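Local coordinates for taurocyamine kinase (Schistosoma mansoni, PDB 4WOD), which catalyses the reversible, magnesium-dependent transfer of phosphate between ATP and the guanidino substrate taurocyamine, at residues G44-C49 and R74-A79; C65-Y70 and G125-G130; Y371-L376 and K388-E393; H411-G416 and I437-P442; G514-L519 and F578-C583. The protein carries 4 engineered substitutions. All coordinates share one frame; numbering follows the deposited sequence.

Contacts 1, 3 and 4 belong to the small helical domains of the two approximate repeats, contact 5 to the sheet-bearing catalytic domain of the second, and contact 2 joins the two kinds of domain in the first. Contacts 1 and 4 pair helices through buried aliphatic, sulfur and aromatic side chains. Contacts 3 and 4, about 10 Å between centres, share no helix but touch, Leu372 of the one against Ile413 of the other; contact 3 is the less buried and wholly aliphatic. Contact 5 is a buried helix-on-sheet layer of leucine and valine branches with one phenylalanine ring. Contact 2 lies partly at the surface; contact 1 touches it through Cys49 and Phe77.

Contact 1 of 5, residues G44-C49 and R74-A79; sequences GTLAQC and RDFFDA
Leu46 and Phe76 make the closest apolar meeting between the two segments, with Leu46 CD1 3.5 Å from Phe76 CD2. The same methyl comes within 4.3 Å of Phe77 CE2, so one leucine branch fills the corner between two successive rings. Its CG lies anti to the backbone N (chi1 -176°), which swings the branch toward the second helix although the root of the side chain does not aim there. The rings support each other: Phe76 CD2 sits over one face of Phe77, near its rim.

A sulfur-aromatic contact adds to this. Cys49 SG approaches the edge of the Phe77 ring, 3.7 Å from Phe77 CZ and 87° off the ring normal; a short cysteine brings its sulfur just there. Both helices belong to the small helical N-terminal domain of a phosphagen kinase, here in the first repeat, and helix 29-35 packs on Leu46.

No polar bond joins the two segments. Thr45 and Gln48 form a capping box starting helix 46-55: Gln48 N donates to Thr45 OG1 at 3.3 Å, and Thr45 N to Gln48 OE1 at 3.0 Å. Arg74 NE makes a salt bridge with Asp78 OD2 at 2.7 Å, one turn on; Asp78 has a second partner in Arg261.

Contact 2 of 5, residues C65-Y70 and G125-G130; sequences CDLNAY and GRTVEG
Leu67 and Thr127 meet methyl to methyl, Leu67 CD2 lying 3.7 Å from Thr127 CG2 as their side chains pass at a slant. The leucine is in an unusual conformation. Its CG stands between the backbone N and the carbonyl carbon (chi1 62°), and chi2 of 93° falls away from the usual staggered values; this presents CD2 to the second segment, while Leu67 CB comes within 4.1 Å of the same threonine methyl. Leu67 CD2 also lies against the backbone that follows, 4.1 Å from Val128 O and 4.2 Å from Gly130 N. Threonine suits its place because its two branches do different work: with CG2 anti to its own N, the methyl faces Leu67, while OG1 is hydrogen-bonded to Ile265 O.

Leu67 stands in a type I beta turn from Asp66 to Ala69, closed by Ala69 N to Asp66 O at 3.0 Å, and Asp66 OD1 accepts from Asn68 N at 2.8 Å through its anti lone pair. Segment 65-70 belongs to the helical N-terminal domain, and 125-130 leaves strand 117-126 of the catalytic sheet, so the pair spans two domains of the first repeat. With one leucine methyl set against a threonine methyl and backbone, and no directional bond between the segments, the meeting rests on van der Waals fit, while the polar atoms of Thr127 and Asp66 are bonded to other groups.

Contact 3 of 5, residues Y371-L376 and K388-E393; sequences YLAKLL and KYLTPE
Ala373 and Leu376, one turn apart on a face of helix 369-376, receive Leu390 from the connection between helix 385-388 and helix 392-398. The pieces belong to the helical N-terminal domain of the second repeat, and Leu390 is the centre of an inverse gamma turn, a tight bend at which its side chain points toward the helix.

The interactions across the contact are apolar. Ala373 offers a short side chain, its CB, which lets the leucine come near the helix backbone. Leu376 is longer, and with CG anti to the backbone N (chi1 -170°) it extends toward Leu390. Leu390 takes the corresponding first torsion, and the two leucines pass aslant. Leu409 of helix 409-418 and Tyr439 of helix 437-448 pack on Leu390 as well, bringing two further helices to the same side chain.

Polar bonds shape the connection. The gamma turn is closed by a weak bond from Thr391 N to Tyr389 O, 3.1 Å. Threonine at the N-cap of helix 392-398 suits the place, since its OG1 reaches the backbone N of Ile394; that OG1 also donates weakly to Glu393 OE1. Lys388 NZ is salt-bridged to Asp446, which also bonds Tyr389 OH and so ties this bend to helix 437-448.

A single methyl, Leu390 CD2, makes both meetings: 3.8 Å from Ala373 CB and 3.9 Å from Leu376 CD2.

Contact 4 of 5, residues H411-G416 and I437-P442; sequences HMIRNG and IDYLDP
The Tyr439 ring takes the sulfur of Met412 at its edge: Met412 SD lies 3.7 Å from Tyr439 CE2 and 74° off the ring normal, a Met-aromatic contact. Ile413 comes to the phenol end of the ring at a slant, its CG2 3.5 Å from Tyr439 OH and 4.0 Å from Tyr439 CZ. The hydroxyl has its polar partner in Thr386 O, so the isoleucine methyl can lie against an oxygen that is already bonded.

Met412 works with both neighbours on the other helix. A bend at chi3 (44°) turns its end to Leu440 while the sulfur stays at the tyrosine edge. The two reach toward each other tip to tip, Met412 CE 4.1 Å from Leu440 CD1 and Met412 SD 3.7 Å from Leu440 CD2. A long, flexible thioether suits the span, because the axes of helix 411-416 and helix 437-442 approach no closer than 13.1 Å, at 48° between their directions.

Both helices lie in the helical N-terminal domain of the second repeat, where Leu369 backs Ile413. Leu440 is about 9 Å, side chain to side chain, from Cys631, a predicted active-site residue. With polarizable sulfur and carbon as filling, this buried join depends on fit and dispersion, and leaves the tyrosine's polar demand to a backbone carbonyl outside it.

Contact 5 of 5, residues G514-L519 and F578-C583; sequences GALKGL and FLVWVC
Gly518 N is shared by Ala515 O at 3.1 Å and, weakly, Gly514 O at 3.5 Å, in the C-terminal turn of helix 502-517 that contains Leu516 and leads to Leu519. Leu519 N donates in turn to Leu516 O at 3.2 Å, and both leucines face strand 578-582.

With CG of Leu516 anti to the carbonyl carbon (chi1 -60°), its methyls spread over two valines: Leu516 CD2 lies 3.9 Å from Val580 CG2, and Leu516 CD1 4.0 Å from Val582 CG2. The valines, two apart on the strand, point to the same side as short, branched packing groups. Leu519 crosses Phe578 at about a right angle, Leu519 CD1 3.9 Å from Phe578 CE2. Ile613 of helix 599-614 touches both Leu516 and Val580, completing the helix-on-sheet packing of the second catalytic domain.

Trp581 points away from the helix; its ring forms a cation-pi contact with Arg589, predicted to bind ATP. Between the segments the meeting is purely apolar and depends on close fit; the strand's other side, with Leu579 and Trp581, is also largely apolar.

Contact 1 of 5, residues G44-C49 and R74-A79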
# COMPACT_ATOMS: atom_id res chain seq x y z
N GLY A 44 6.27 38.36 6.15
CA GLY A 44 6.49 37.01 6.63
C GLY A 44 7.82 36.42 6.17
O GLY A 44 8.38 36.86 5.16
N THR A 45 8.31 35.42 6.91
CA THR A 45 9.57 34.74 6.60
C THR A 45 9.37 33.25 6.36
O THR A 45 8.37 32.67 6.81
CB THR A 45 10.58 34.89 7.74
OG1 THR A 45 10.07 34.24 8.90
CG2 THR A 45 10.79 36.33 8.04
N LEU A 46 10.33 32.62 5.68
CA LEU A 46 10.31 31.18 5.45
C LEU A 46 10.40 30.40 6.76
O LEU A 46 9.80 29.33 6.89
CB LEU A 46 11.45 30.77 4.51
CG LEU A 46 11.61 29.33 4.02
CD1 LEU A 46 10.34 28.72 3.36
CD2 LEU A 46 12.79 29.25 3.06
N ALA A 47 11.16 30.92 7.73
CA ALA A 47 11.17 30.34 9.08
C ALA A 47 9.74 30.19 9.62
O ALA A 47 9.39 29.16 10.19
CB ALA A 47 12.01 31.19 10.04
N GLN A 48 8.91 31.22 9.44
CA GLN A 48 7.54 31.13 9.92
C GLN A 48 6.77 30.04 9.20
O GLN A 48 5.93 29.37 9.82
CB GLN A 48 6.82 32.47 9.76
CG GLN A 48 7.28 33.52 10.72
CD GLN A 48 6.65 34.86 10.42
OE1 GLN A 48 6.42 35.19 9.25
NE2 GLN A 48 6.35 35.62 11.45
N CYS A 49 7.06 29.86 7.90
CA CYS A 49 6.42 28.79 7.11
C CYS A 49 6.77 27.37 7.58
O CYS A 49 5.92 26.49 7.57
CB CYS A 49 6.79 28.89 5.63
SG CYS A 49 6.33 30.41 4.77
N ARG A 74 9.50 30.89 -3.82
CA ARG A 74 9.06 29.98 -4.88
C ARG A 74 9.92 28.73 -5.14
O ARG A 74 9.38 27.67 -5.44
CB ARG A 74 8.93 30.74 -6.18
CG ARG A 74 8.34 29.88 -7.27
CD ARG A 74 7.38 30.63 -8.12
NE ARG A 74 7.19 29.92 -9.38
CZ ARG A 74 6.81 30.53 -10.50
NH1 ARG A 74 6.58 31.84 -10.48
NH2 ARG A 74 6.68 29.83 -11.61
N ASP A 75 11.24 28.86 -5.06
CA ASP A 75 12.11 27.71 -5.35
C ASP A 75 11.82 26.56 -4.39
O ASP A 75 11.94 25.39 -4.75
CB ASP A 75 13.60 28.08 -5.24
CG ASP A 75 14.04 29.13 -6.24
OD1 ASP A 75 13.30 29.43 -7.20
OD2 ASP A 75 15.16 29.64 -6.06
N PHE A 76 11.45 26.92 -3.16
CA PHE A 76 11.12 25.95 -2.12
C PHE A 76 9.70 25.42 -2.31
O PHE A 76 9.49 24.21 -2.40
CB PHE A 76 11.28 26.60 -0.73
CG PHE A 76 10.71 25.78 0.40
CD1 PHE A 76 11.36 24.64 0.86
CD2 PHE A 76 9.53 26.17 1.04
CE1 PHE A 76 10.84 23.89 1.92
CE2 PHE A 76 8.99 25.42 2.11
CZ PHE A 76 9.65 24.28 2.55
N PHE A 77 8.72 26.32 -2.37
CA PHE A 77 7.32 25.87 -2.43
C PHE A 77 6.95 25.14 -3.73
O PHE A 77 6.14 24.22 -3.69
CB PHE A 77 6.35 27.05 -2.22
CG PHE A 77 6.14 27.40 -0.77
CD1 PHE A 77 5.28 26.65 0.03
CD2 PHE A 77 6.80 28.47 -0.19
CE1 PHE A 77 5.08 26.97 1.37
CE2 PHE A 77 6.60 28.80 1.15
CZ PHE A 77 5.74 28.03 1.94
N ASP A 78 7.52 25.56 -4.86
CA ASP A 78 7.20 24.90 -6.13
C ASP A 78 7.70 23.46 -6.09
O ASP A 78 7.04 22.54 -6.58
CB ASP A 78 7.80 25.64 -7.32
CG ASP A 78 6.85 26.68 -7.89
OD1 ASP A 78 5.79 26.90 -7.27
OD2 ASP A 78 7.17 27.29 -8.94
N ALA A 79 8.85 23.26 -5.46
CA ALA A 79 9.39 21.93 -5.30
C ALA A 79 8.47 21.08 -4.42
O ALA A 79 8.14 19.94 -4.78
CB ALA A 79 10.79 21.99 -4.71

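Contact 2 of 5, residues C65-Y70 and G125-G130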
# COMPACT_ATOMS: atom_id res chain seq x y z
N CYS A 65 3.28 31.65 5.74
CA CYS A 65 3.19 32.84 6.58
C CYS A 65 2.11 33.81 6.10
O CYS A 65 1.49 34.51 6.90
CB CYS A 65 4.55 33.53 6.63
SG CYS A 65 5.30 33.99 5.03
N ASP A 66 1.90 33.85 4.79
CA ASP A 66 0.84 34.64 4.17
C ASP A 66 0.75 34.19 2.71
O ASP A 66 1.56 33.38 2.27
CB ASP A 66 1.11 36.14 4.26
CG ASP A 66 2.44 36.54 3.63
OD1 ASP A 66 2.56 36.54 2.39
OD2 ASP A 66 3.38 36.86 4.39
N LEU A 67 -0.17 34.77 1.96
CA LEU A 67 -0.47 34.29 0.61
C LEU A 67 0.68 34.54 -0.38
O LEU A 67 0.76 33.87 -1.40
CB LEU A 67 -1.76 34.94 0.09
CG LEU A 67 -1.77 36.47 -0.05
CD1 LEU A 67 -1.38 36.89 -1.46
CD2 LEU A 67 -3.14 37.05 0.29
N ASN A 68 1.56 35.47 -0.05
CA ASN A 68 2.69 35.79 -0.91
C ASN A 68 3.87 34.87 -0.70
O ASN A 68 4.91 35.04 -1.37
CB ASN A 68 3.16 37.22 -0.68
CG ASN A 68 2.11 38.23 -1.04
OD1 ASN A 68 1.54 38.88 -0.16
ND2 ASN A 68 1.85 38.39 -2.34
N ALA A 69 3.75 33.96 0.26
CA ALA A 69 4.86 33.06 0.56
C ALA A 69 5.17 32.20 -0.66
O ALA A 69 6.33 31.89 -0.92
CB ALA A 69 4.55 32.18 1.75
N TYR A 70 4.14 31.80 -1.39
CA TYR A 70 4.34 30.89 -2.50
C TYR A 70 5.19 31.55 -3.58
O TYR A 70 6.06 30.91 -4.16
CB TYR A 70 2.99 30.41 -3.06
CG TYR A 70 2.23 29.56 -2.05
CD1 TYR A 70 2.62 28.25 -1.79
CD2 TYR A 70 1.16 30.07 -1.33
CE1 TYR A 70 1.97 27.48 -0.88
CE2 TYR A 70 0.48 29.29 -0.41
CZ TYR A 70 0.89 28.00 -0.19
OH TYR A 70 0.24 27.20 0.73
N GLY A 125 -12.20 26.23 0.49
CA GLY A 125 -11.57 27.27 1.28
C GLY A 125 -11.22 28.45 0.39
O GLY A 125 -11.11 28.30 -0.83
N ARG A 126 -11.06 29.64 0.99
CA ARG A 126 -10.60 30.81 0.27
C ARG A 126 -9.71 31.69 1.14
O ARG A 126 -9.89 31.77 2.36
CB ARG A 126 -11.78 31.66 -0.24
CG ARG A 126 -12.67 30.98 -1.27
CD ARG A 126 -11.94 30.79 -2.60
NE ARG A 126 -12.85 30.42 -3.69
CZ ARG A 126 -13.02 29.17 -4.12
NH1 ARG A 126 -12.37 28.17 -3.52
NH2 ARG A 126 -13.85 28.92 -5.13
N THR A 127 -8.77 32.34 0.48
CA THR A 127 -7.94 33.38 1.06
C THR A 127 -8.45 34.72 0.57
O THR A 127 -8.62 34.91 -0.63
CB THR A 127 -6.49 33.24 0.63
OG1 THR A 127 -5.97 31.98 1.07
CG2 THR A 127 -5.65 34.42 1.18
N VAL A 128 -8.70 35.64 1.49
CA VAL A 128 -9.10 37.00 1.09
C VAL A 128 -7.84 37.85 0.81
O VAL A 128 -6.94 37.94 1.66
CB VAL A 128 -9.99 37.67 2.19
CG1 VAL A 128 -10.27 39.13 1.84
CG2 VAL A 128 -11.30 36.89 2.39
N GLU A 129 -7.75 38.45 -0.38
CA GLU A 129 -6.62 39.33 -0.72
C GLU A 129 -6.41 40.44 0.29
O GLU A 129 -7.38 41.01 0.82
CB GLU A 129 -6.82 39.97 -2.09
CG GLU A 129 -6.62 39.03 -3.25
CD GLU A 129 -6.84 39.71 -4.58
OE1 GLU A 129 -7.57 40.74 -4.61
OE2 GLU A 129 -6.26 39.24 -5.58
N GLY A 130 -5.15 40.77 0.55
CA GLY A 130 -4.79 41.90 1.37
C GLY A 130 -4.55 41.54 2.82
O GLY A 130 -4.25 42.42 3.62

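Contact 3 of 5, residues Y371-L376 and K388-E393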
# COMPACT_ATOMS: atom_id res chain seq x y z
N TYR A 371 -15.01 -9.91 -12.59
CA TYR A 371 -14.41 -8.59 -12.35
C TYR A 371 -12.89 -8.68 -12.43
O TYR A 371 -12.23 -7.86 -13.08
CB TYR A 371 -14.83 -8.03 -10.99
CG TYR A 371 -14.18 -6.70 -10.63
CD1 TYR A 371 -14.71 -5.50 -11.09
CD2 TYR A 371 -13.05 -6.64 -9.80
CE1 TYR A 371 -14.12 -4.28 -10.77
CE2 TYR A 371 -12.46 -5.43 -9.47
CZ TYR A 371 -13.00 -4.25 -9.96
OH TYR A 371 -12.44 -3.02 -9.63
N LEU A 372 -12.33 -9.68 -11.76
CA LEU A 372 -10.89 -9.88 -11.79
C LEU A 372 -10.40 -10.27 -13.17
O LEU A 372 -9.29 -9.93 -13.55
CB LEU A 372 -10.47 -10.95 -10.76
CG LEU A 372 -10.66 -10.51 -9.31
CD1 LEU A 372 -10.33 -11.66 -8.32
CD2 LEU A 372 -9.85 -9.27 -9.00
N ALA A 373 -11.22 -11.01 -13.91
CA ALA A 373 -10.84 -11.40 -15.27
C ALA A 373 -10.69 -10.17 -16.17
O ALA A 373 -9.87 -10.16 -17.09
CB ALA A 373 -11.86 -12.38 -15.84
N LYS A 374 -11.49 -9.13 -15.91
CA LYS A 374 -11.36 -7.89 -16.67
C LYS A 374 -10.05 -7.20 -16.33
O LYS A 374 -9.32 -6.78 -17.23
CB LYS A 374 -12.55 -6.96 -16.42
CG LYS A 374 -13.89 -7.54 -16.84
CD LYS A 374 -14.96 -6.47 -17.01
CE LYS A 374 -16.09 -6.61 -15.98
NZ LYS A 374 -17.31 -7.27 -16.54
N LEU A 375 -9.70 -7.11 -15.05
CA LEU A 375 -8.41 -6.50 -14.69
C LEU A 375 -7.23 -7.27 -15.31
O LEU A 375 -6.22 -6.67 -15.71
CB LEU A 375 -8.25 -6.40 -13.17
CG LEU A 375 -9.21 -5.47 -12.42
CD1 LEU A 375 -9.01 -5.57 -10.91
CD2 LEU A 375 -9.05 -4.04 -12.88
N LEU A 376 -7.38 -8.59 -15.41
CA LEU A 376 -6.33 -9.45 -15.92
C LEU A 376 -6.09 -9.26 -17.42
O LEU A 376 -5.06 -9.66 -17.96
CB LEU A 376 -6.67 -10.91 -15.62
CG LEU A 376 -5.61 -11.99 -15.84
CD1 LEU A 376 -4.34 -11.73 -15.01
CD2 LEU A 376 -6.20 -13.38 -15.54
N LYS A 388 -3.74 -16.95 -19.80
CA LYS A 388 -3.81 -17.82 -20.97
C LYS A 388 -4.83 -18.96 -20.80
O LYS A 388 -5.52 -19.33 -21.76
CB LYS A 388 -2.42 -18.38 -21.27
CG LYS A 388 -2.32 -19.20 -22.53
CD LYS A 388 -0.89 -19.64 -22.74
CE LYS A 388 -0.78 -20.66 -23.86
NZ LYS A 388 0.64 -21.06 -24.04
N TYR A 389 -4.94 -19.50 -19.59
CA TYR A 389 -5.82 -20.64 -19.38
C TYR A 389 -7.13 -20.26 -18.74
O TYR A 389 -7.96 -21.12 -18.46
CB TYR A 389 -5.10 -21.73 -18.57
CG TYR A 389 -4.00 -22.31 -19.41
CD1 TYR A 389 -4.28 -23.30 -20.36
CD2 TYR A 389 -2.70 -21.83 -19.31
CE1 TYR A 389 -3.28 -23.82 -21.17
CE2 TYR A 389 -1.70 -22.35 -20.11
CZ TYR A 389 -1.99 -23.34 -21.04
OH TYR A 389 -0.99 -23.83 -21.84
N LEU A 390 -7.32 -18.96 -18.53
CA LEU A 390 -8.60 -18.47 -18.03
C LEU A 390 -9.55 -18.22 -19.20
O LEU A 390 -9.82 -17.08 -19.56
CB LEU A 390 -8.42 -17.20 -17.21
CG LEU A 390 -9.62 -16.84 -16.33
CD1 LEU A 390 -9.73 -17.80 -15.16
CD2 LEU A 390 -9.50 -15.41 -15.83
N THR A 391 -10.05 -19.31 -19.79
CA THR A 391 -10.91 -19.21 -20.98
C THR A 391 -12.36 -18.89 -20.60
O THR A 391 -12.73 -19.00 -19.43
CB THR A 391 -10.86 -20.51 -21.82
OG1 THR A 391 -11.39 -21.60 -21.05
CG2 THR A 391 -9.43 -20.83 -22.27
N PRO A 392 -13.18 -18.46 -21.58
CA PRO A 392 -14.61 -18.28 -21.32
C PRO A 392 -15.27 -19.52 -20.72
O PRO A 392 -16.07 -19.40 -19.79
CB PRO A 392 -15.17 -18.00 -22.72
CG PRO A 392 -14.05 -17.25 -23.39
CD PRO A 392 -12.78 -17.88 -22.88
N GLU A 393 -14.92 -20.69 -21.23
CA GLU A 393 -15.53 -21.93 -20.78
C GLU A 393 -15.07 -22.29 -19.35
O GLU A 393 -15.81 -22.89 -18.57
CB GLU A 393 -15.22 -23.07 -21.77
CG GLU A 393 -15.39 -22.74 -23.30
CD GLU A 393 -14.40 -21.70 -23.89
OE1 GLU A 393 -13.19 -21.76 -23.59
OE2 GLU A 393 -14.83 -20.82 -24.67

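Contact 4 of 5, residues H411-G416 and I437-P442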
# COMPACT_ATOMS: atom_id res chain seq x y z
N HIS A 411 -9.89 -16.12 -6.17
CA HIS A 411 -8.79 -15.99 -5.22
C HIS A 411 -7.43 -16.16 -5.89
O HIS A 411 -6.49 -15.42 -5.61
CB HIS A 411 -8.91 -17.04 -4.09
CG HIS A 411 -9.81 -16.62 -2.97
ND1 HIS A 411 -10.97 -17.29 -2.66
CD2 HIS A 411 -9.71 -15.60 -2.09
CE1 HIS A 411 -11.55 -16.71 -1.62
NE2 HIS A 411 -10.80 -15.67 -1.27
N MET A 412 -7.33 -17.15 -6.77
CA MET A 412 -6.01 -17.56 -7.23
C MET A 412 -5.51 -16.71 -8.42
O MET A 412 -4.31 -16.61 -8.63
CB MET A 412 -5.99 -19.07 -7.56
CG MET A 412 -6.56 -19.50 -8.90
SD MET A 412 -6.29 -21.31 -9.17
CE MET A 412 -6.75 -21.91 -7.56
N ILE A 413 -6.41 -16.05 -9.15
CA ILE A 413 -5.93 -15.16 -10.21
C ILE A 413 -5.76 -13.70 -9.73
O ILE A 413 -5.22 -12.87 -10.47
CB ILE A 413 -6.88 -15.15 -11.44
CG1 ILE A 413 -8.21 -14.48 -11.09
CG2 ILE A 413 -7.07 -16.58 -12.00
CD1 ILE A 413 -8.97 -13.97 -12.31
N ARG A 414 -6.17 -13.41 -8.50
CA ARG A 414 -6.16 -12.03 -7.99
C ARG A 414 -4.78 -11.37 -8.08
O ARG A 414 -4.67 -10.20 -8.48
CB ARG A 414 -6.66 -11.98 -6.54
CG ARG A 414 -7.02 -10.58 -6.10
CD ARG A 414 -7.52 -10.50 -4.65
NE ARG A 414 -8.10 -9.18 -4.37
CZ ARG A 414 -7.39 -8.11 -4.00
NH1 ARG A 414 -6.07 -8.20 -3.84
NH2 ARG A 414 -7.99 -6.95 -3.80
N ASN A 415 -3.72 -12.11 -7.72
CA ASN A 415 -2.39 -11.49 -7.77
C ASN A 415 -2.06 -11.04 -9.20
O ASN A 415 -1.47 -9.98 -9.41
CB ASN A 415 -1.29 -12.44 -7.26
CG ASN A 415 -1.12 -13.68 -8.12
OD1 ASN A 415 -2.05 -14.45 -8.28
ND2 ASN A 415 0.04 -13.83 -8.72
N GLY A 416 -2.49 -11.82 -10.19
CA GLY A 416 -2.26 -11.47 -11.58
C GLY A 416 -3.17 -10.35 -12.06
O GLY A 416 -2.75 -9.45 -12.79
N ILE A 437 -9.00 -28.43 -11.50
CA ILE A 437 -8.03 -29.14 -12.33
C ILE A 437 -8.07 -28.67 -13.80
O ILE A 437 -7.03 -28.61 -14.46
CB ILE A 437 -8.27 -30.68 -12.24
CG1 ILE A 437 -7.17 -31.45 -12.98
CG2 ILE A 437 -9.65 -31.08 -12.79
CD1 ILE A 437 -7.06 -32.93 -12.52
N ASP A 438 -9.25 -28.29 -14.29
CA ASP A 438 -9.41 -27.88 -15.68
C ASP A 438 -8.66 -26.59 -15.96
O ASP A 438 -8.29 -26.31 -17.10
CB ASP A 438 -10.88 -27.69 -16.04
CG ASP A 438 -11.61 -29.00 -16.26
OD1 ASP A 438 -11.02 -30.07 -16.02
OD2 ASP A 438 -12.77 -28.97 -16.71
N TYR A 439 -8.47 -25.78 -14.93
CA TYR A 439 -7.67 -24.58 -15.08
C TYR A 439 -6.21 -24.87 -14.79
O TYR A 439 -5.33 -24.51 -15.56
CB TYR A 439 -8.19 -23.48 -14.17
CG TYR A 439 -7.35 -22.23 -14.09
CD1 TYR A 439 -7.29 -21.35 -15.17
CD2 TYR A 439 -6.64 -21.91 -12.94
CE1 TYR A 439 -6.54 -20.19 -15.09
CE2 TYR A 439 -5.89 -20.75 -12.85
CZ TYR A 439 -5.84 -19.89 -13.94
OH TYR A 439 -5.10 -18.73 -13.88
N LEU A 440 -5.95 -25.53 -13.66
CA LEU A 440 -4.57 -25.65 -13.19
C LEU A 440 -3.74 -26.69 -13.95
O LEU A 440 -2.53 -26.52 -14.12
CB LEU A 440 -4.55 -25.96 -11.68
CG LEU A 440 -4.96 -24.80 -10.74
CD1 LEU A 440 -5.23 -25.30 -9.32
CD2 LEU A 440 -3.87 -23.72 -10.70
N ASP A 441 -4.36 -27.77 -14.43
CA ASP A 441 -3.57 -28.85 -15.01
C ASP A 441 -2.94 -28.47 -16.35
O ASP A 441 -1.76 -28.73 -16.55
CB ASP A 441 -4.41 -30.12 -15.17
CG ASP A 441 -3.55 -31.31 -15.57
OD1 ASP A 441 -2.80 -31.81 -14.71
OD2 ASP A 441 -3.62 -31.73 -16.74
N PRO A 442 -3.71 -27.86 -17.27
CA PRO A 442 -3.01 -27.45 -18.50
C PRO A 442 -1.93 -26.38 -18.23
O PRO A 442 -0.85 -26.41 -18.83
CB PRO A 442 -4.14 -26.89 -19.39
CG PRO A 442 -5.25 -26.57 -18.46
CD PRO A 442 -5.16 -27.61 -17.36

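Contact 5 of 5, residues G514-L519 and F578-C583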
# COMPACT_ATOMS: atom_id res chain seq x y z
N GLY A 514 6.58 -25.85 17.24
CA GLY A 514 6.75 -27.01 18.09
C GLY A 514 7.75 -28.01 17.53
O GLY A 514 8.63 -28.47 18.25
N ALA A 515 7.63 -28.33 16.24
CA ALA A 515 8.60 -29.22 15.59
C ALA A 515 9.99 -28.57 15.54
O ALA A 515 11.00 -29.22 15.84
CB ALA A 515 8.14 -29.59 14.18
N LEU A 516 10.06 -27.31 15.16
CA LEU A 516 11.34 -26.63 15.00
C LEU A 516 12.10 -26.50 16.32
O LEU A 516 13.33 -26.66 16.35
CB LEU A 516 11.15 -25.24 14.37
CG LEU A 516 10.50 -25.20 12.97
CD1 LEU A 516 10.37 -23.76 12.46
CD2 LEU A 516 11.25 -26.06 11.95
N LYS A 517 11.39 -26.23 17.41
CA LYS A 517 12.05 -26.10 18.71
C LYS A 517 12.58 -27.45 19.21
O LYS A 517 13.40 -27.51 20.13
CB LYS A 517 11.09 -25.52 19.75
CG LYS A 517 10.60 -24.10 19.48
CD LYS A 517 9.48 -23.70 20.45
CE LYS A 517 8.96 -22.29 20.18
NZ LYS A 517 7.96 -21.86 21.22
N GLY A 518 12.07 -28.54 18.64
CA GLY A 518 12.55 -29.85 19.03
C GLY A 518 13.72 -30.38 18.19
O GLY A 518 14.24 -31.47 18.49
N LEU A 519 14.13 -29.65 17.16
CA LEU A 519 15.22 -30.12 16.26
C LEU A 519 16.52 -30.18 17.02
O LEU A 519 16.77 -29.34 17.87
CB LEU A 519 15.41 -29.21 15.06
CG LEU A 519 14.26 -29.14 14.04
CD1 LEU A 519 14.54 -28.02 13.05
CD2 LEU A 519 14.15 -30.48 13.34
N PHE A 578 21.11 -23.64 8.44
CA PHE A 578 19.82 -24.28 8.28
C PHE A 578 18.77 -23.31 8.79
O PHE A 578 18.84 -22.85 9.92
CB PHE A 578 19.77 -25.62 9.04
CG PHE A 578 18.45 -26.34 8.89
CD1 PHE A 578 18.17 -27.03 7.72
CD2 PHE A 578 17.50 -26.29 9.89
CE1 PHE A 578 16.94 -27.68 7.56
CE2 PHE A 578 16.27 -26.95 9.74
CZ PHE A 578 15.99 -27.63 8.57
N LEU A 579 17.81 -22.96 7.93
CA LEU A 579 16.83 -21.93 8.26
C LEU A 579 15.47 -22.35 7.75
O LEU A 579 15.38 -23.07 6.77
CB LEU A 579 17.21 -20.58 7.64
CG LEU A 579 18.69 -20.16 7.64
CD1 LEU A 579 19.32 -20.63 6.34
CD2 LEU A 579 18.85 -18.65 7.81
N VAL A 580 14.41 -21.87 8.41
CA VAL A 580 13.05 -22.13 7.95
C VAL A 580 12.25 -20.83 8.05
O VAL A 580 12.23 -20.19 9.09
CB VAL A 580 12.32 -23.22 8.78
CG1 VAL A 580 10.97 -23.57 8.14
CG2 VAL A 580 13.19 -24.50 8.91
N TRP A 581 11.64 -20.42 6.94
CA TRP A 581 10.70 -19.29 6.98
C TRP A 581 9.30 -19.85 7.17
O TRP A 581 8.86 -20.71 6.41
CB TRP A 581 10.76 -18.48 5.69
CG TRP A 581 11.63 -17.26 5.72
CD1 TRP A 581 11.24 -15.95 5.61
CD2 TRP A 581 13.06 -17.23 5.87
NE1 TRP A 581 12.33 -15.12 5.69
CE2 TRP A 581 13.46 -15.88 5.84
CE3 TRP A 581 14.04 -18.22 6.04
CZ2 TRP A 581 14.80 -15.49 5.97
CZ3 TRP A 581 15.37 -17.84 6.15
CH2 TRP A 581 15.73 -16.48 6.12
N VAL A 582 8.57 -19.34 8.16
CA VAL A 582 7.27 -19.90 8.50
C VAL A 582 6.15 -19.01 7.96
O VAL A 582 6.08 -17.81 8.27
CB VAL A 582 7.12 -20.08 10.02
CG1 VAL A 582 5.74 -20.61 10.37
CG2 VAL A 582 8.20 -21.04 10.54
N CYS A 583 5.33 -19.60 7.10
CA CYS A 583 4.10 -18.97 6.61
C CYS A 583 4.30 -17.67 5.83
O CYS A 583 3.55 -16.69 6.03
CB CYS A 583 3.16 -18.70 7.79
SG CYS A 583 1.45 -18.47 7.26